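Local coordinates for RimK-related lysine biosynthesis protein (Thermococcus kodakarensis, PDB 5K2M) that probably works as an ATP- and magnesium-dependent ATP-grasp ligase of the RimK family, LysX subfamily, in amino-acid biosynthesis, at residues L132-D137 and N190-N195; E19-F24 and K262-A267; P208-L213 and K235-N240; Y7-R12 and R49-F54. One frame throughout, in Å; residues are numbered along the deposited sequence.

Interaction 1: L132-D137 and N190-N195; sequences LAKVND and NHWITN. With ADP (adenosine-5'-diphosphate), chain O.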
# COMPACT_ATOMS: atom_id res chain seq x y z
N LEU A 132 -51.67 -9.47 -8.79
CA LEU A 132 -52.75 -8.49 -8.88
C LEU A 132 -53.79 -8.84 -7.83
O LEU A 132 -54.14 -10.01 -7.68
CB LEU A 132 -53.39 -8.52 -10.27
CG LEU A 132 -52.81 -7.64 -11.39
CD1 LEU A 132 -53.40 -6.24 -11.33
CD2 LEU A 132 -51.29 -7.55 -11.34
N ALA A 133 -54.27 -7.84 -7.09
CA ALA A 133 -55.34 -8.05 -6.12
C ALA A 133 -56.41 -6.97 -6.24
O ALA A 133 -56.10 -5.78 -6.31
CB ALA A 133 -54.79 -8.05 -4.71
N LYS A 134 -57.67 -7.41 -6.26
CA LYS A 134 -58.81 -6.52 -6.15
C LYS A 134 -59.23 -6.46 -4.69
O LYS A 134 -59.63 -7.47 -4.10
CB LYS A 134 -59.96 -7.04 -7.02
CG LYS A 134 -61.18 -6.15 -7.08
CD LYS A 134 -62.18 -6.71 -8.07
CE LYS A 134 -63.34 -5.76 -8.32
NZ LYS A 134 -64.30 -5.78 -7.20
N VAL A 135 -59.16 -5.25 -4.13
CA VAL A 135 -59.38 -5.01 -2.71
C VAL A 135 -60.65 -4.21 -2.52
O VAL A 135 -60.70 -3.04 -2.89
CB VAL A 135 -58.19 -4.24 -2.14
CG1 VAL A 135 -58.38 -3.92 -0.66
CG2 VAL A 135 -56.91 -5.03 -2.36
N ASN A 136 -61.65 -4.83 -1.90
CA ASN A 136 -62.98 -4.25 -1.78
C ASN A 136 -63.24 -3.56 -0.44
O ASN A 136 -64.20 -2.79 -0.32
CB ASN A 136 -64.04 -5.32 -1.99
CG ASN A 136 -63.95 -5.96 -3.36
OD1 ASN A 136 -63.57 -5.32 -4.34
ND2 ASN A 136 -64.30 -7.23 -3.44
N ASP A 137 -62.41 -3.85 0.56
CA ASP A 137 -62.58 -3.24 1.86
C ASP A 137 -61.30 -3.23 2.68
O ASP A 137 -60.27 -3.71 2.23
CB ASP A 137 -63.73 -3.93 2.64
CG ASP A 137 -63.50 -5.42 2.84
OD1 ASP A 137 -62.34 -5.84 3.02
OD2 ASP A 137 -64.51 -6.16 2.84
N ASN A 190 -63.68 -13.57 -18.75
CA ASN A 190 -64.73 -13.40 -17.75
C ASN A 190 -64.16 -13.17 -16.34
O ASN A 190 -64.91 -12.98 -15.41
CB ASN A 190 -65.78 -14.53 -17.79
CG ASN A 190 -65.17 -15.91 -17.94
OD1 ASN A 190 -65.70 -16.75 -18.68
ND2 ASN A 190 -64.05 -16.16 -17.25
N HIS A 191 -62.83 -13.17 -16.21
CA HIS A 191 -62.19 -12.64 -15.00
C HIS A 191 -61.70 -11.21 -15.30
O HIS A 191 -61.34 -10.91 -16.44
CB HIS A 191 -61.04 -13.55 -14.57
CG HIS A 191 -60.61 -13.34 -13.14
ND1 HIS A 191 -59.50 -12.60 -12.79
CD2 HIS A 191 -61.15 -13.78 -11.98
CE1 HIS A 191 -59.37 -12.60 -11.48
NE2 HIS A 191 -60.36 -13.31 -10.96
N TRP A 192 -61.69 -10.35 -14.27
CA TRP A 192 -61.23 -8.95 -14.43
C TRP A 192 -59.75 -8.81 -14.84
O TRP A 192 -59.36 -7.79 -15.41
CB TRP A 192 -61.51 -8.11 -13.17
CG TRP A 192 -60.67 -8.44 -11.98
CD1 TRP A 192 -60.91 -9.42 -11.07
CD2 TRP A 192 -59.45 -7.80 -11.57
NE1 TRP A 192 -59.93 -9.43 -10.12
CE2 TRP A 192 -59.02 -8.44 -10.40
CE3 TRP A 192 -58.69 -6.74 -12.09
CZ2 TRP A 192 -57.85 -8.07 -9.72
CZ3 TRP A 192 -57.53 -6.37 -11.41
CH2 TRP A 192 -57.12 -7.03 -10.24
N ILE A 193 -58.95 -9.84 -14.55
CA ILE A 193 -57.57 -9.93 -15.04
C ILE A 193 -57.54 -10.64 -16.41
O ILE A 193 -57.80 -11.84 -16.49
CB ILE A 193 -56.65 -10.68 -14.04
CG1 ILE A 193 -56.72 -10.03 -12.66
CG2 ILE A 193 -55.21 -10.70 -14.55
CD1 ILE A 193 -56.17 -10.90 -11.53
N THR A 194 -57.21 -9.90 -17.46
CA THR A 194 -57.36 -10.37 -18.84
C THR A 194 -56.10 -10.88 -19.54
O THR A 194 -56.16 -11.17 -20.73
CB THR A 194 -57.89 -9.23 -19.74
OG1 THR A 194 -56.99 -8.12 -19.66
CG2 THR A 194 -59.28 -8.78 -19.30
N ASN A 195 -54.95 -10.97 -18.86
CA ASN A 195 -53.70 -11.31 -19.57
C ASN A 195 -53.90 -12.62 -20.34
O ASN A 195 -54.56 -13.54 -19.82
CB ASN A 195 -52.50 -11.52 -18.63
CG ASN A 195 -52.10 -10.27 -17.86
OD1 ASN A 195 -51.06 -9.64 -18.12
ND2 ASN A 195 -52.87 -9.95 -16.85
PB ADP O . -49.21 -6.93 -15.60
O1B ADP O . -49.96 -7.30 -16.86
O2B ADP O . -49.12 -8.05 -14.59
O3B ADP O . -47.87 -6.28 -15.82
PA ADP O . -51.38 -5.02 -15.43
O1A ADP O . -51.33 -4.94 -16.95
O2A ADP O . -51.46 -3.71 -14.72
O3A ADP O . -50.14 -5.85 -14.84
O5' ADP O . -52.63 -5.91 -14.98
C5' ADP O . -52.95 -7.12 -15.62
C4' ADP O . -54.41 -7.12 -16.05
O4' ADP O . -55.24 -6.97 -14.89
C3' ADP O . -54.80 -6.00 -17.00
O3' ADP O . -54.61 -6.39 -18.37
C2' ADP O . -56.26 -5.81 -16.66
O2' ADP O . -57.10 -6.76 -17.31
C1' ADP O . -56.33 -6.10 -15.18
N9 ADP O . -56.18 -4.86 -14.40
C8 ADP O . -55.02 -4.34 -13.94
N7 ADP O . -55.23 -3.18 -13.29
C5 ADP O . -56.55 -2.95 -13.34
C6 ADP O . -57.45 -1.91 -12.83
N6 ADP O . -56.97 -0.87 -12.14
N1 ADP O . -58.77 -2.06 -13.10
C2 ADP O . -59.26 -3.09 -13.79
N3 ADP O . -58.51 -4.07 -14.28
C4 ADP O . -57.17 -4.05 -14.08
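W192 is held between K134 and I193, its indole covered on both faces. K134, with CG anti to the backbone N (chi1 -175°), runs its chain over the ring: CB lies 3.3 Å above one face of the W192 ring, toward the rim, and further along the same side chain K134 CD stands over the five-membered ring in a CH-pi contact, 4.2 Å from its centroid. I193 CG1 sits over the centre of the opposite face. At the ring's edge, in plane, comes the adenine: W192 CE3 is 3.5 Å from ADP N3. L132 completes the tight part, with CB 3.9 Å from I193 CD1 and CD1 3.6 Å from ADP C8, while I193 CG2 touches the ribose. The ribose O2' is gripped three times, by W192 O, T194 N and T194 OG1, the last 2.7 Å from ADP O2'. An alanine in place of W192 would probably leave the adenine without its aromatic neighbour and open a gap between K134 and I193. The lysine end is looser: beyond CD it turns away, partly exposed, and K134 NZ bonds N136 OD1 at 3.0 Å, with a cation-pi contact to F164 and a weak, long ion pair to D139 of the second subunit. This is the nucleotide pocket of an ATP-grasp domain. Strand 133-135 is the outermost strand, within this chain, of an antiparallel sheet, paired with strand 119-122, whose V120 touches both L132 and W192; helix 138-150 packs against A133 and V135.

Interaction 2: E19-F24 and K262-A267; sequences ERAGEF and KLVEYA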
# COMPACT_ATOMS: atom_id res chain seq x y z
N GLU A 19 -35.67 -15.56 -37.34
CA GLU A 19 -35.90 -15.67 -38.78
C GLU A 19 -35.79 -14.30 -39.46
O GLU A 19 -35.09 -14.18 -40.47
CB GLU A 19 -37.27 -16.29 -39.08
CG GLU A 19 -37.50 -16.67 -40.55
CD GLU A 19 -37.93 -15.50 -41.43
OE1 GLU A 19 -37.45 -15.39 -42.59
OE2 GLU A 19 -38.75 -14.67 -40.98
N ARG A 20 -36.44 -13.29 -38.91
CA ARG A 20 -36.44 -11.95 -39.53
C ARG A 20 -35.04 -11.34 -39.51
O ARG A 20 -34.59 -10.80 -40.51
CB ARG A 20 -37.40 -10.99 -38.84
CG ARG A 20 -38.83 -11.46 -38.74
CD ARG A 20 -39.59 -11.53 -40.06
NE ARG A 20 -41.00 -11.78 -39.74
CZ ARG A 20 -41.48 -12.95 -39.30
NH1 ARG A 20 -40.71 -14.03 -39.17
NH2 ARG A 20 -42.77 -13.05 -38.99
N ALA A 21 -34.36 -11.46 -38.37
CA ALA A 21 -33.00 -10.96 -38.22
C ALA A 21 -32.10 -11.53 -39.30
O ALA A 21 -31.24 -10.82 -39.84
CB ALA A 21 -32.44 -11.29 -36.84
N GLY A 22 -32.31 -12.81 -39.64
CA GLY A 22 -31.53 -13.49 -40.67
C GLY A 22 -31.69 -12.92 -42.07
O GLY A 22 -30.85 -13.13 -42.92
N GLU A 23 -32.79 -12.21 -42.31
CA GLU A 23 -32.99 -11.52 -43.59
C GLU A 23 -32.10 -10.27 -43.70
O GLU A 23 -31.78 -9.84 -44.80
CB GLU A 23 -34.47 -11.15 -43.79
CG GLU A 23 -35.43 -12.34 -43.75
CD GLU A 23 -36.88 -11.95 -43.99
OE1 GLU A 23 -37.79 -12.77 -43.69
OE2 GLU A 23 -37.14 -10.83 -44.49
N PHE A 24 -31.72 -9.69 -42.57
CA PHE A 24 -30.93 -8.45 -42.55
C PHE A 24 -29.43 -8.65 -42.31
O PHE A 24 -28.63 -7.76 -42.58
CB PHE A 24 -31.48 -7.48 -41.50
CG PHE A 24 -32.86 -6.98 -41.82
CD1 PHE A 24 -33.98 -7.73 -41.49
CD2 PHE A 24 -33.03 -5.77 -42.48
CE1 PHE A 24 -35.26 -7.28 -41.80
CE2 PHE A 24 -34.30 -5.31 -42.79
CZ PHE A 24 -35.42 -6.06 -42.44
N LYS A 262 -41.03 -5.97 -37.57
CA LYS A 262 -40.94 -4.56 -37.19
C LYS A 262 -39.91 -4.34 -36.08
O LYS A 262 -39.19 -3.35 -36.08
CB LYS A 262 -42.31 -4.05 -36.75
CG LYS A 262 -43.36 -4.03 -37.85
CD LYS A 262 -43.14 -2.83 -38.75
CE LYS A 262 -44.08 -2.83 -39.94
NZ LYS A 262 -43.72 -1.71 -40.85
N LEU A 263 -39.85 -5.28 -35.13
CA LEU A 263 -38.90 -5.19 -34.04
C LEU A 263 -37.46 -5.27 -34.58
O LEU A 263 -36.59 -4.51 -34.17
CB LEU A 263 -39.17 -6.29 -33.01
CG LEU A 263 -38.22 -6.43 -31.82
CD1 LEU A 263 -38.34 -5.23 -30.91
CD2 LEU A 263 -38.51 -7.71 -31.05
N VAL A 264 -37.24 -6.19 -35.51
CA VAL A 264 -35.93 -6.36 -36.13
C VAL A 264 -35.55 -5.15 -37.01
O VAL A 264 -34.39 -4.71 -36.98
CB VAL A 264 -35.85 -7.66 -36.94
CG1 VAL A 264 -34.59 -7.71 -37.79
CG2 VAL A 264 -35.88 -8.86 -36.00
N GLU A 265 -36.51 -4.61 -37.75
CA GLU A 265 -36.26 -3.41 -38.57
C GLU A 265 -35.84 -2.23 -37.71
O GLU A 265 -34.95 -1.47 -38.06
CB GLU A 265 -37.50 -3.04 -39.40
CG GLU A 265 -37.79 -4.00 -40.55
CD GLU A 265 -39.15 -3.80 -41.20
OE1 GLU A 265 -39.81 -2.77 -40.95
OE2 GLU A 265 -39.55 -4.68 -41.99
N TYR A 266 -36.48 -2.08 -36.56
CA TYR A 266 -36.09 -1.07 -35.62
C TYR A 266 -34.68 -1.34 -35.09
O TYR A 266 -33.85 -0.44 -35.03
CB TYR A 266 -37.09 -1.02 -34.48
CG TYR A 266 -36.75 0.04 -33.47
CD1 TYR A 266 -36.91 1.38 -33.78
CD2 TYR A 266 -36.27 -0.29 -32.23
CE1 TYR A 266 -36.59 2.36 -32.88
CE2 TYR A 266 -35.95 0.69 -31.31
CZ TYR A 266 -36.12 2.01 -31.64
OH TYR A 266 -35.82 2.99 -30.75
N ALA A 267 -34.42 -2.59 -34.70
CA ALA A 267 -33.08 -2.97 -34.29
C ALA A 267 -32.05 -2.64 -35.37
O ALA A 267 -30.98 -2.12 -35.06
CB ALA A 267 -33.01 -4.45 -33.94
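V264 pushes its two methyl groups against R20, A21 and F24. Starting at the backbone, V264 CB lies 4.1 Å from R20 CB. One branch, CG1, is anti to the backbone N (chi1 169°) and meets A21 CA at 3.6 Å and F24 CD1 at 3.8 Å. The other branch, CG2, rests on A21 N and on R20 CB, the latter 3.9 Å away. The two helix segments run at -39° to each other with axes 9.1 Å apart at closest, and the small A21 lets valine come right onto the backbone. Helix 12-24 is the crossover helix of a beta-alpha-beta unit, linking parallel strands 2-7 and 26-31; helix 259-272, near the C terminus, packs beside it, and V264 also touches I47 of strand 45-49. An alanine at V264 would probably leave A21 and F24 CD1 without their partner and open a gap between the helices. Toward the outside, F24 CZ touches E265 CG at 3.7 Å, ring and carboxylate planes 62° apart. R20 swings its guanidinium away to salt bridges with E19, where OE2 uses its anti lone pair, and with D258.

Interaction 3: P208-L213 and K235-N240; sequences PEVEEL and KGLLVN. With ADP (adenosine-5'-diphosphate), chain O.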
# COMPACT_ATOMS: atom_id res chain seq x y z
N PRO A 208 -59.70 3.57 -34.14
CA PRO A 208 -58.71 4.62 -34.47
C PRO A 208 -58.25 5.44 -33.27
O PRO A 208 -57.14 5.99 -33.27
CB PRO A 208 -59.46 5.52 -35.46
CG PRO A 208 -60.91 5.24 -35.23
CD PRO A 208 -60.99 3.80 -34.81
N GLU A 209 -59.10 5.51 -32.25
CA GLU A 209 -58.74 6.17 -31.00
C GLU A 209 -57.60 5.49 -30.25
O GLU A 209 -56.76 6.16 -29.65
CB GLU A 209 -59.97 6.24 -30.10
CG GLU A 209 -59.94 7.38 -29.11
CD GLU A 209 -61.30 7.64 -28.50
OE1 GLU A 209 -62.28 7.75 -29.28
OE2 GLU A 209 -61.39 7.72 -27.26
N VAL A 210 -57.54 4.16 -30.28
CA VAL A 210 -56.48 3.47 -29.54
C VAL A 210 -55.14 3.70 -30.24
O VAL A 210 -54.10 3.78 -29.57
CB VAL A 210 -56.75 1.97 -29.24
CG1 VAL A 210 -58.22 1.71 -28.96
CG2 VAL A 210 -56.21 1.05 -30.33
N GLU A 211 -55.16 3.82 -31.57
CA GLU A 211 -53.93 4.06 -32.33
C GLU A 211 -53.25 5.36 -31.89
O GLU A 211 -52.05 5.37 -31.59
CB GLU A 211 -54.18 4.07 -33.85
CG GLU A 211 -52.99 4.57 -34.66
CD GLU A 211 -53.12 4.32 -36.15
OE1 GLU A 211 -54.11 3.68 -36.58
OE2 GLU A 211 -52.22 4.78 -36.89
N GLU A 212 -54.02 6.44 -31.87
CA GLU A 212 -53.51 7.75 -31.50
C GLU A 212 -53.07 7.80 -30.05
O GLU A 212 -52.03 8.36 -29.73
CB GLU A 212 -54.57 8.83 -31.75
CG GLU A 212 -54.11 10.24 -31.41
CD GLU A 212 -55.20 11.28 -31.66
OE1 GLU A 212 -55.23 12.27 -30.89
OE2 GLU A 212 -56.01 11.11 -32.60
N LEU A 213 -53.87 7.23 -29.16
CA LEU A 213 -53.50 7.15 -27.74
C LEU A 213 -52.23 6.31 -27.54
O LEU A 213 -51.35 6.66 -26.74
CB LEU A 213 -54.65 6.56 -26.92
CG LEU A 213 -54.44 6.49 -25.40
CD1 LEU A 213 -54.24 7.89 -24.82
CD2 LEU A 213 -55.63 5.81 -24.76
N LYS A 235 -65.16 6.87 -18.50
CA LYS A 235 -64.50 8.15 -18.78
C LYS A 235 -63.56 8.09 -19.98
O LYS A 235 -62.67 8.93 -20.12
CB LYS A 235 -63.77 8.68 -17.53
CG LYS A 235 -62.84 7.69 -16.84
CD LYS A 235 -62.17 8.33 -15.63
CE LYS A 235 -61.50 7.27 -14.75
NZ LYS A 235 -60.66 7.88 -13.68
N GLY A 236 -63.76 7.11 -20.86
CA GLY A 236 -62.92 6.96 -22.04
C GLY A 236 -61.71 6.07 -21.80
O GLY A 236 -61.61 5.39 -20.77
N LEU A 237 -60.79 6.09 -22.75
CA LEU A 237 -59.63 5.22 -22.73
C LEU A 237 -58.58 5.71 -21.72
O LEU A 237 -58.35 6.91 -21.58
CB LEU A 237 -59.02 5.12 -24.12
CG LEU A 237 -59.96 4.58 -25.20
CD1 LEU A 237 -59.29 4.67 -26.56
CD2 LEU A 237 -60.40 3.15 -24.91
N LEU A 238 -57.96 4.77 -21.02
CA LEU A 238 -56.90 5.07 -20.06
C LEU A 238 -55.72 4.15 -20.34
O LEU A 238 -55.92 2.96 -20.63
CB LEU A 238 -57.38 4.83 -18.62
CG LEU A 238 -58.73 5.41 -18.22
CD1 LEU A 238 -59.30 4.69 -17.01
CD2 LEU A 238 -58.62 6.91 -17.96
N VAL A 239 -54.51 4.69 -20.24
CA VAL A 239 -53.31 3.89 -20.39
C VAL A 239 -52.95 3.33 -19.03
O VAL A 239 -52.83 4.08 -18.07
CB VAL A 239 -52.14 4.72 -20.95
CG1 VAL A 239 -50.90 3.84 -21.07
CG2 VAL A 239 -52.52 5.31 -22.29
N ASN A 240 -52.78 2.02 -18.95
CA ASN A 240 -52.55 1.36 -17.68
C ASN A 240 -51.06 1.14 -17.46
O ASN A 240 -50.50 1.52 -16.43
CB ASN A 240 -53.29 0.02 -17.64
CG ASN A 240 -52.87 -0.83 -16.45
OD1 ASN A 240 -52.83 -0.34 -15.32
ND2 ASN A 240 -52.55 -2.09 -16.70
PB ADP O . -49.21 -6.93 -15.60
O1B ADP O . -49.96 -7.30 -16.86
O2B ADP O . -49.12 -8.05 -14.59
O3B ADP O . -47.87 -6.28 -15.82
PA ADP O . -51.38 -5.02 -15.43
O1A ADP O . -51.33 -4.94 -16.95
O2A ADP O . -51.46 -3.71 -14.72
O3A ADP O . -50.14 -5.85 -14.84
O5' ADP O . -52.63 -5.91 -14.98
C5' ADP O . -52.95 -7.12 -15.62
C4' ADP O . -54.41 -7.12 -16.05
O4' ADP O . -55.24 -6.97 -14.89
C3' ADP O . -54.80 -6.00 -17.00
O3' ADP O . -54.61 -6.39 -18.37
C2' ADP O . -56.26 -5.81 -16.66
O2' ADP O . -57.10 -6.76 -17.31
C1' ADP O . -56.33 -6.10 -15.18
N9 ADP O . -56.18 -4.86 -14.40
C8 ADP O . -55.02 -4.34 -13.94
N7 ADP O . -55.23 -3.18 -13.29
C5 ADP O . -56.55 -2.95 -13.34
C6 ADP O . -57.45 -1.91 -12.83
N6 ADP O . -56.97 -0.87 -12.14
N1 ADP O . -58.77 -2.06 -13.10
C2 ADP O . -59.26 -3.09 -13.79
N3 ADP O . -58.51 -4.07 -14.28
C4 ADP O . -57.17 -4.05 -14.08
O HOH W 1 -61.60 8.01 -24.85
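V210 and L213 lie over L237 and V239 where helix 208-213 crosses strand 236-240 at -38°, the two axes 10.0 Å apart at closest. L237 is the central side chain. Its CD1 touches V210 CG1, 4.0 Å away, and the stem of E209, whose CG is 3.8 Å from L237 CD1; its CB carries L213 CD2 at 3.5 Å. L213, with CG anti to the backbone N (chi1 -176°), also reaches V239: L213 CG is 3.8 Å from V239 CG2, the two side chains sliding past each other in opposite directions. At the exposed E209 a water enters: L237 N donates to it over 3.0 Å, and it also lies beside E209 OE2, though so close that this second link is doubtful. Further along the strand, N240 ND2 donates a nearly straight bond of 2.8 Å to ADP O2A, so the strand holding the helix also reaches the nucleotide. Strand 236-243 is the outermost strand, counted within this chain, of an antiparallel sheet of the ATP-grasp domain, paired with strand 225-233, and V239 shares a backbone hydrogen bond with P95; V94 touches L213 and V239, and V210 reaches A184 of strand 180-188.

Interaction 4: Y7-R12 and R49-F54; sequences YTVLRR and RNVSHF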
# COMPACT_ATOMS: atom_id res chain seq x y z
N TYR A 7 -31.57 -14.38 -24.79
CA TYR A 7 -32.75 -15.19 -24.48
C TYR A 7 -32.55 -16.17 -23.32
O TYR A 7 -31.43 -16.58 -22.99
CB TYR A 7 -33.20 -15.95 -25.73
CG TYR A 7 -32.30 -17.11 -26.15
CD1 TYR A 7 -31.20 -16.91 -26.99
CD2 TYR A 7 -32.57 -18.40 -25.73
CE1 TYR A 7 -30.40 -17.98 -27.37
CE2 TYR A 7 -31.78 -19.46 -26.10
CZ TYR A 7 -30.70 -19.25 -26.92
OH TYR A 7 -29.93 -20.35 -27.25
N THR A 8 -33.67 -16.53 -22.70
CA THR A 8 -33.71 -17.53 -21.64
C THR A 8 -34.17 -18.83 -22.26
O THR A 8 -33.47 -19.84 -22.21
CB THR A 8 -34.67 -17.09 -20.54
OG1 THR A 8 -34.37 -15.75 -20.15
CG2 THR A 8 -34.57 -18.03 -19.33
N VAL A 9 -35.35 -18.80 -22.86
CA VAL A 9 -35.84 -19.90 -23.68
C VAL A 9 -36.27 -19.27 -25.00
O VAL A 9 -36.52 -18.07 -25.07
CB VAL A 9 -37.01 -20.67 -23.01
CG1 VAL A 9 -36.55 -21.35 -21.72
CG2 VAL A 9 -38.19 -19.77 -22.72
N LEU A 10 -36.32 -20.08 -26.05
CA LEU A 10 -36.74 -19.59 -27.35
C LEU A 10 -38.22 -19.89 -27.54
O LEU A 10 -38.59 -20.98 -27.98
CB LEU A 10 -35.89 -20.21 -28.47
CG LEU A 10 -34.40 -19.86 -28.43
CD1 LEU A 10 -33.64 -20.69 -29.46
CD2 LEU A 10 -34.16 -18.38 -28.67
N ARG A 11 -39.05 -18.92 -27.19
CA ARG A 11 -40.50 -19.01 -27.41
C ARG A 11 -40.77 -18.72 -28.89
O ARG A 11 -39.85 -18.43 -29.65
CB ARG A 11 -41.27 -17.99 -26.53
CG ARG A 11 -41.05 -18.14 -25.03
CD ARG A 11 -41.45 -16.89 -24.24
NE ARG A 11 -40.56 -15.76 -24.48
CZ ARG A 11 -40.68 -14.56 -23.90
NH1 ARG A 11 -41.65 -14.32 -23.02
NH2 ARG A 11 -39.82 -13.57 -24.21
N ARG A 12 -42.02 -18.83 -29.30
CA ARG A 12 -42.38 -18.53 -30.67
C ARG A 12 -41.90 -17.13 -31.09
O ARG A 12 -41.37 -16.96 -32.18
CB ARG A 12 -43.90 -18.68 -30.84
CG ARG A 12 -44.46 -18.08 -32.12
CD ARG A 12 -43.87 -18.69 -33.39
NE ARG A 12 -43.95 -17.74 -34.50
CZ ARG A 12 -45.08 -17.36 -35.10
NH1 ARG A 12 -46.26 -17.85 -34.72
NH2 ARG A 12 -45.02 -16.48 -36.10
N ARG A 49 -34.22 -10.25 -25.21
CA ARG A 49 -35.43 -11.07 -25.08
C ARG A 49 -35.45 -12.01 -23.86
O ARG A 49 -36.26 -12.94 -23.82
CB ARG A 49 -35.67 -11.87 -26.36
CG ARG A 49 -35.85 -11.02 -27.61
CD ARG A 49 -37.13 -10.19 -27.55
NE ARG A 49 -38.30 -11.03 -27.39
CZ ARG A 49 -39.56 -10.59 -27.37
NH1 ARG A 49 -40.54 -11.46 -27.21
NH2 ARG A 49 -39.83 -9.30 -27.53
N ASN A 50 -34.62 -11.73 -22.85
CA ASN A 50 -34.58 -12.57 -21.64
C ASN A 50 -35.97 -12.59 -20.97
O ASN A 50 -36.61 -11.55 -20.85
CB ASN A 50 -33.57 -12.03 -20.60
CG ASN A 50 -32.16 -11.79 -21.16
OD1 ASN A 50 -31.19 -12.36 -20.65
ND2 ASN A 50 -32.03 -10.91 -22.14
N VAL A 51 -36.45 -13.75 -20.51
CA VAL A 51 -37.77 -13.81 -19.84
C VAL A 51 -37.79 -13.04 -18.50
O VAL A 51 -38.79 -12.43 -18.14
CB VAL A 51 -38.25 -15.26 -19.64
CG1 VAL A 51 -39.59 -15.29 -18.91
CG2 VAL A 51 -38.41 -15.94 -20.98
N SER A 52 -36.67 -13.07 -17.78
CA SER A 52 -36.57 -12.33 -16.54
C SER A 52 -36.38 -10.84 -16.86
O SER A 52 -35.46 -10.46 -17.60
CB SER A 52 -35.39 -12.84 -15.70
OG SER A 52 -35.01 -11.89 -14.73
N HIS A 53 -37.25 -10.02 -16.28
CA HIS A 53 -37.19 -8.59 -16.48
C HIS A 53 -35.85 -7.99 -16.02
O HIS A 53 -35.28 -7.13 -16.68
CB HIS A 53 -38.33 -7.90 -15.73
CG HIS A 53 -38.15 -6.42 -15.61
ND1 HIS A 53 -38.20 -5.58 -16.70
CD2 HIS A 53 -37.86 -5.64 -14.54
CE1 HIS A 53 -37.98 -4.34 -16.30
NE2 HIS A 53 -37.77 -4.35 -15.00
N PHE A 54 -35.38 -8.46 -14.87
CA PHE A 54 -34.15 -7.98 -14.29
C PHE A 54 -32.92 -8.45 -15.05
O PHE A 54 -31.99 -7.68 -15.22
CB PHE A 54 -34.08 -8.29 -12.79
CG PHE A 54 -35.00 -7.43 -11.98
CD1 PHE A 54 -34.77 -6.07 -11.88
CD2 PHE A 54 -36.14 -7.96 -11.39
CE1 PHE A 54 -35.63 -5.24 -11.17
CE2 PHE A 54 -37.00 -7.15 -10.66
CZ PHE A 54 -36.75 -5.79 -10.56
O HOH W 2 -36.30 -15.69 -23.58
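T8 and V51 meet because of how each is turned: chi1 of -50° sets T8 OG1 anti to its carbonyl carbon, facing V51 N, and V51 CG2, likewise anti to its carbonyl carbon, lies against T8 CB at 3.9 Å. V51 N then donates to T8 OG1 over 2.9 Å at an angle of 152°. R11 is bent at chi3 (-69°), which places its NE, and its guanidinium settles on the valine: V51 CG2 stands 3.9 Å above the group's plane, over the centre. V9 CG2 touches the same methyl more loosely. Beside this, R11 crosses R49 at about a right angle, and R11 NH2 comes 3.7 Å from R49 NH1, two like charges. A bridging water ties the backbones together, accepting from T8 N at 2.9 Å and donating to V9 O and to R49 O, the latter 2.8 Å away. Both segments are mostly loop, following parallel strands 2-7 and 45-49 and leading into helices 12-24 and 53-65, the second capped by S52, whose OG bonds K55 N and an acidic side chain of another protein's chain. L10, V51 and H53 also share backbone hydrogen bonds with that chain, so in this assembly the two segments lie against another protein. The chemistry suggests how two arginines can lie together: E14 forms salt bridges with both, R11 NH1 has E247 and R49 NH1 has M246 O. The shared carboxylate of E14 would probably offset their repulsion and hold the two guanidinium groups close together.

From the N terminus, interaction 4 opens at 7-12 and closes at 49-54, tying the loops after two neighbouring parallel strands. Before it closes, interaction 2 opens at 19-24, so the two cross; interaction 2 closes only at 262-267, bringing the C-terminal helix back to the first helix. They touch, L263 CD2 lying 4.1 Å from R49 NH2. Inside that long loop sit, in series, interaction 1 (132-137 with 190-195), which joins a strand of one antiparallel sheet to a loop of the other, and interaction 3 (208-213 with 235-240), which packs a helix on the second sheet. Both reach ADP, though their centres are about 21 Å apart.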